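Local structure of intracellular protein transport protein USO1 (Saccharomyces cerevisiae S288c, 6LSU) at residues S58-A61 with S62-P66; D79-K82 with A83-T87. The protein is required for protein transport from the ER to the Golgi complex, acting as a vesicle-tethering protein whose globular head is described here. All coordinates share one frame; numbering follows the deposited sequence.

Contact 1 (S58-A61 with S62-P66)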
ATOM      1  N   SER A  58     -35.635 -29.437   6.961  1.00 70.35           N
ATOM      2  CA  SER A  58     -36.238 -30.724   7.426  1.00 71.91           C
ATOM      3  C   SER A  58     -35.139 -31.789   7.597  1.00 76.02           C
ATOM      4  O   SER A  58     -35.103 -32.431   8.682  1.00 84.49           O
ATOM      5  CB  SER A  58     -37.342 -31.187   6.525  1.00 69.75           C
ATOM      6  OG  SER A  58     -38.112 -30.074   6.061  1.00 79.30           O
ATOM      7  N   VAL A  59     -34.230 -31.956   6.618  1.00 73.51           N
ATOM      8  CA  VAL A  59     -33.192 -33.042   6.624  1.00 65.06           C
ATOM      9  C   VAL A  59     -32.112 -32.655   7.626  1.00 65.63           C
ATOM     10  O   VAL A  59     -31.489 -33.537   8.239  1.00 64.50           O
ATOM     11  CB  VAL A  59     -32.569 -33.294   5.233  1.00 66.59           C
ATOM     12  CG1 VAL A  59     -31.499 -34.371   5.262  1.00 63.69           C
ATOM     13  CG2 VAL A  59     -33.597 -33.618   4.165  1.00 65.75           C
ATOM     14  N   ILE A  60     -31.877 -31.366   7.820  1.00 70.68           N
ATOM     15  CA  ILE A  60     -30.840 -30.964   8.803  1.00 76.26           C
ATOM     16  C   ILE A  60     -31.306 -31.412  10.195  1.00 76.78           C
ATOM     17  O   ILE A  60     -30.519 -32.086  10.858  1.00 73.33           O
ATOM     18  CB  ILE A  60     -30.495 -29.470   8.709  1.00 74.14           C
ATOM     19  CG1 ILE A  60     -29.873 -29.154   7.346  1.00 76.35           C
ATOM     20  CG2 ILE A  60     -29.581 -29.081   9.874  1.00 69.61           C
ATOM     21  CD1 ILE A  60     -29.597 -27.680   7.099  1.00 77.49           C
ATOM     22  N   ALA A  61     -32.546 -31.073  10.575  1.00 81.58           N
ATOM     23  CA  ALA A  61     -33.200 -31.361  11.881  1.00 78.48           C
ATOM     24  C   ALA A  61     -33.338 -32.868  12.108  1.00 72.77           C
ATOM     25  O   ALA A  61     -32.873 -33.371  13.140  1.00 81.19           O
ATOM     26  CB  ALA A  61     -34.560 -30.725  11.898  1.00 82.72           C
ATOM     27  N   SER A  62     -33.923 -33.546  11.130  1.00 68.70           N
ATOM     28  CA  SER A  62     -34.157 -35.008  11.111  1.00 68.40           C
ATOM     29  C   SER A  62     -32.855 -35.785  10.852  1.00 72.89           C
ATOM     30  O   SER A  62     -32.638 -36.804  11.536  1.00 73.78           O
ATOM     31  CB  SER A  62     -35.158 -35.316  10.053  1.00 71.34           C
ATOM     32  OG  SER A  62     -35.533 -36.665  10.145  1.00 79.31           O
ATOM     33  N   GLY A  63     -32.023 -35.347   9.883  1.00 75.32           N
ATOM     34  CA  GLY A  63     -31.048 -36.207   9.166  1.00 67.64           C
ATOM     35  C   GLY A  63     -29.638 -36.076   9.713  1.00 64.36           C
ATOM     36  O   GLY A  63     -28.850 -37.048   9.602  1.00 59.31           O
ATOM     37  N   LEU A  64     -29.335 -34.946  10.363  1.00 62.15           N
ATOM     38  CA  LEU A  64     -27.930 -34.547  10.538  1.00 66.41           C
ATOM     39  C   LEU A  64     -27.231 -35.532  11.469  1.00 67.31           C
ATOM     40  O   LEU A  64     -26.152 -36.027  11.086  1.00 76.47           O
ATOM     41  CB  LEU A  64     -27.825 -33.095  11.011  1.00 65.49           C
ATOM     42  CG  LEU A  64     -26.386 -32.595  11.119  1.00 68.59           C
ATOM     43  CD1 LEU A  64     -25.652 -32.777   9.780  1.00 68.41           C
ATOM     44  CD2 LEU A  64     -26.380 -31.141  11.572  1.00 71.91           C
ATOM     45  N   LYS A  65     -27.792 -35.777  12.649  1.00 79.87           N
ATOM     46  CA  LYS A  65     -27.125 -36.596  13.705  1.00 82.18           C
ATOM     47  C   LYS A  65     -26.972 -38.027  13.208  1.00 68.98           C
ATOM     48  O   LYS A  65     -25.899 -38.603  13.392  1.00 65.72           O
ATOM     49  CB  LYS A  65     -27.840 -36.498  15.061  1.00 87.44           C
ATOM     50  CG  LYS A  65     -27.006 -35.856  16.164  1.00100.92           C
ATOM     51  CD  LYS A  65     -26.441 -34.468  15.806  1.00112.72           C
ATOM     52  CE  LYS A  65     -25.201 -34.088  16.597  1.00113.13           C
ATOM     53  NZ  LYS A  65     -25.086 -32.620  16.764  1.00108.80           N
ATOM     54  N   PRO A  66     -28.022 -38.612  12.578  1.00 61.07           N
ATOM     55  CA  PRO A  66     -27.909 -39.908  11.909  1.00 65.32           C
ATOM     56  C   PRO A  66     -26.782 -39.953  10.853  1.00 65.88           C
ATOM     57  O   PRO A  66     -25.984 -40.894  10.878  1.00 61.83           O
ATOM     58  CB  PRO A  66     -29.258 -40.116  11.197  1.00 61.61           C
ATOM     59  CG  PRO A  66     -30.219 -39.144  11.860  1.00 63.14           C
ATOM     60  CD  PRO A  66     -29.372 -38.044  12.467  1.00 64.06           C
TER
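Ser62 N donates to Ser58 O over 2.9 Å with an N-H...O angle of 165°, an i to i+4 bond within helix 56-73, in the first armadillo repeat of the globular head. Gly63 N and Leu64 N continue the pattern to Val59 O and Ile60 O, but both oxygens sit too close to neighbouring atoms in the model for the lengths and angles of these two bonds to be pressed. Beyond this turn the helix is kinked where the N atoms of Lys65 and Pro66 make no bond to the preceding turn; proline has no N-H to give.

Apolar contact comes from Ile60 and Leu64, one turn apart, whose side chains run side by side in the same direction. Methyl CG2 of Ile60 approaches methyl CD2 of Leu64 to 4.2 Å. The two branches match: CG of Leu64 stands anti to the backbone N (chi1 -176°), as CG2 of Ile60 does to its own, which brings the two methyls together. The pair faces helix 132-143, where both side chains touch Trp136. Val59 packs against helix 38-54, while Ser58 and Ser62 touch helix 17-34.

The chemistry thus divides by position: main-chain groups between Ser58 and Leu64 pair along the helix, a pairing that stops at Lys65 and Pro66, whereas the buried branched side chains join the helix to its neighbours through apolar contact.

Contact 2 (D79-K82 with A83-T87)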
ATOM      1  N   ASP A  79     -18.101 -45.490  -0.792  1.00 74.87           N
ATOM      2  CA  ASP A  79     -19.377 -44.985  -1.370  1.00 81.34           C
ATOM      3  C   ASP A  79     -20.228 -44.386  -0.233  1.00 80.41           C
ATOM      4  O   ASP A  79     -21.031 -43.440  -0.494  1.00 76.58           O
ATOM      5  CB  ASP A  79     -20.097 -46.060  -2.189  1.00 84.29           C
ATOM      6  CG  ASP A  79     -19.246 -46.559  -3.350  1.00 93.66           C
ATOM      7  OD1 ASP A  79     -18.277 -47.292  -3.076  1.00 97.17           O
ATOM      8  OD2 ASP A  79     -19.531 -46.192  -4.516  1.00 99.81           O
ATOM      9  N   SER A  80     -20.040 -44.866   0.994  1.00 75.13           N
ATOM     10  CA  SER A  80     -20.835 -44.406   2.163  1.00 78.43           C
ATOM     11  C   SER A  80     -20.369 -43.017   2.608  1.00 72.67           C
ATOM     12  O   SER A  80     -21.254 -42.134   2.769  1.00 64.83           O
ATOM     13  CB  SER A  80     -20.772 -45.389   3.315  1.00 85.31           C
ATOM     14  OG  SER A  80     -21.644 -46.490   3.065  1.00 88.23           O
ATOM     15  N   VAL A  81     -19.045 -42.877   2.835  1.00 65.27           N
ATOM     16  CA  VAL A  81     -18.344 -41.596   3.113  1.00 64.15           C
ATOM     17  C   VAL A  81     -18.651 -40.599   1.985  1.00 65.07           C
ATOM     18  O   VAL A  81     -18.922 -39.423   2.269  1.00 64.70           O
ATOM     19  CB  VAL A  81     -16.832 -41.808   3.243  1.00 67.90           C
ATOM     20  CG1 VAL A  81     -16.127 -40.467   3.334  1.00 69.77           C
ATOM     21  CG2 VAL A  81     -16.477 -42.689   4.429  1.00 72.65           C
ATOM     22  N   LYS A  82     -18.560 -41.014   0.731  1.00 62.86           N
ATOM     23  CA  LYS A  82     -18.664 -40.033  -0.379  1.00 62.83           C
ATOM     24  C   LYS A  82     -20.092 -39.467  -0.360  1.00 62.96           C
ATOM     25  O   LYS A  82     -20.231 -38.233  -0.415  1.00 73.01           O
ATOM     26  CB  LYS A  82     -18.192 -40.704  -1.678  1.00 66.49           C
ATOM     27  CG  LYS A  82     -18.582 -40.022  -2.972  1.00 70.81           C
ATOM     28  CD  LYS A  82     -17.725 -40.416  -4.162  1.00 70.83           C
ATOM     29  CE  LYS A  82     -18.512 -40.598  -5.447  1.00 74.82           C
ATOM     30  NZ  LYS A  82     -19.616 -39.618  -5.618  1.00 77.71           N
ATOM     31  N   ALA A  83     -21.109 -40.308  -0.197  1.00 62.42           N
ATOM     32  CA  ALA A  83     -22.533 -39.912  -0.292  1.00 63.06           C
ATOM     33  C   ALA A  83     -22.932 -39.018   0.900  1.00 62.73           C
ATOM     34  O   ALA A  83     -23.783 -38.072   0.750  1.00 53.12           O
ATOM     35  CB  ALA A  83     -23.416 -41.128  -0.375  1.00 63.48           C
ATOM     36  N   ILE A  84     -22.321 -39.252   2.054  1.00 57.35           N
ATOM     37  CA  ILE A  84     -22.664 -38.436   3.249  1.00 59.79           C
ATOM     38  C   ILE A  84     -22.013 -37.059   3.087  1.00 56.76           C
ATOM     39  O   ILE A  84     -22.728 -36.038   3.281  1.00 56.23           O
ATOM     40  CB  ILE A  84     -22.267 -39.178   4.541  1.00 63.95           C
ATOM     41  CG1 ILE A  84     -23.270 -40.313   4.804  1.00 64.12           C
ATOM     42  CG2 ILE A  84     -22.136 -38.222   5.729  1.00 59.58           C
ATOM     43  CD1 ILE A  84     -22.730 -41.394   5.712  1.00 66.17           C
ATOM     44  N   LEU A  85     -20.744 -37.032   2.661  1.00 56.15           N
ATOM     45  CA  LEU A  85     -20.017 -35.754   2.394  1.00 55.22           C
ATOM     46  C   LEU A  85     -20.810 -34.964   1.331  1.00 53.16           C
ATOM     47  O   LEU A  85     -21.017 -33.749   1.549  1.00 50.89           O
ATOM     48  CB  LEU A  85     -18.561 -36.023   1.978  1.00 50.42           C
ATOM     49  CG  LEU A  85     -17.666 -36.661   3.050  1.00 50.34           C
ATOM     50  CD1 LEU A  85     -16.284 -36.930   2.513  1.00 58.02           C
ATOM     51  CD2 LEU A  85     -17.490 -35.784   4.246  1.00 56.16           C
ATOM     52  N   GLU A  86     -21.287 -35.592   0.253  1.00 48.61           N
ATOM     53  CA  GLU A  86     -22.023 -34.796  -0.761  1.00 54.83           C
ATOM     54  C   GLU A  86     -23.253 -34.221  -0.066  1.00 59.49           C
ATOM     55  O   GLU A  86     -23.572 -33.011  -0.304  1.00 59.69           O
ATOM     56  CB  GLU A  86     -22.429 -35.572  -2.016  1.00 58.38           C
ATOM     57  CG  GLU A  86     -21.267 -36.227  -2.724  1.00 65.92           C
ATOM     58  CD  GLU A  86     -21.558 -37.160  -3.889  1.00 68.78           C
ATOM     59  OE1 GLU A  86     -20.581 -37.452  -4.667  1.00 73.73           O
ATOM     60  OE2 GLU A  86     -22.732 -37.553  -4.064  1.00 71.41           O
ATOM     61  N   THR A  87     -23.890 -35.011   0.796  1.00 64.40           N
ATOM     62  CA  THR A  87     -25.206 -34.641   1.387  1.00 64.56           C
ATOM     63  C   THR A  87     -24.970 -33.458   2.324  1.00 57.50           C
ATOM     64  O   THR A  87     -25.688 -32.413   2.179  1.00 52.33           O
ATOM     65  CB  THR A  87     -25.931 -35.843   2.011  1.00 68.30           C
ATOM     66  OG1 THR A  87     -26.196 -36.768   0.942  1.00 58.82           O
ATOM     67  CG2 THR A  87     -27.235 -35.423   2.676  1.00 68.46           C
TER
HETATM   68  O   HOH W   1     -22.718 -40.747  -4.485  1.00 97.42           O
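Four successive i to i+4 bonds, from Ala83 N to Asp79 O through Glu86 N to Lys82 O, run through about two turns of helix 78-91; the straightest joins Leu85 N to Val81 O at 3.0 Å with an N-H...O angle of 168°. On the polar side, Lys82 NZ forms a salt bridge with Glu86 OE1 at 2.6 Å. The ammonium group meets the syn side of the carboxylate, 34° out of its plane. Lys82 reaches it by bending near the end of its chain (chi4 38°), whereas Glu86 stays extended beyond CG. A water donates to Glu86 OE2 at 3.2 Å and accepts a weak bond from Lys82 NZ, adding an indirect link between the two side chains. Glu86 is held further by a hydrogen bond between Tyr165 OH and OE1 and a salt bridge from Lys49 to OE2. Were Glu86 an alanine, the Lys82 and Lys49 ammonium groups would probably lose the carboxylate they share, and Tyr165 OH this partner.

Val81 and Leu85 form an apolar pair, side by side and pointing the same way, with CG1 of Val81 against CD1 of Leu85 at 3.6 Å. Thr87 turns its hydroxyl back onto the helix: OG1 donates to Ala83 O at 2.7 Å, while Thr87 N reaches that oxygen from the opposite face of the carbonyl plane at 3.1 Å.

Several helices of the solenoid surround these turns. Val81 and Leu85 pack on helices 145-154 and 160-174, Ile84 on helix 56-73, and Thr87 on both helix 38-54 and helix 56-73.

How the contacts relate
Contacts 1 and 2 lie on consecutive helices, 56-73 and 78-91, both within the first armadillo repeat. Their centres are 15 Å apart and their nearest atoms about 5 Å apart, so the two sets of residues do not touch directly. Contact 2 instead meets a later part of helix 56-73: Ile84 packs on Thr70 and Leu71, and Thr87 on Leu67. Helix 38-54 is a shared neighbour, touching Val59 in contact 1 and Ser80 and Thr87 in contact 2. Membership of the first repeat places both toward the N-terminal end of the elongated head, on the same side of the chain centre; their centres, 47 and 45 Å from it, are peripheral.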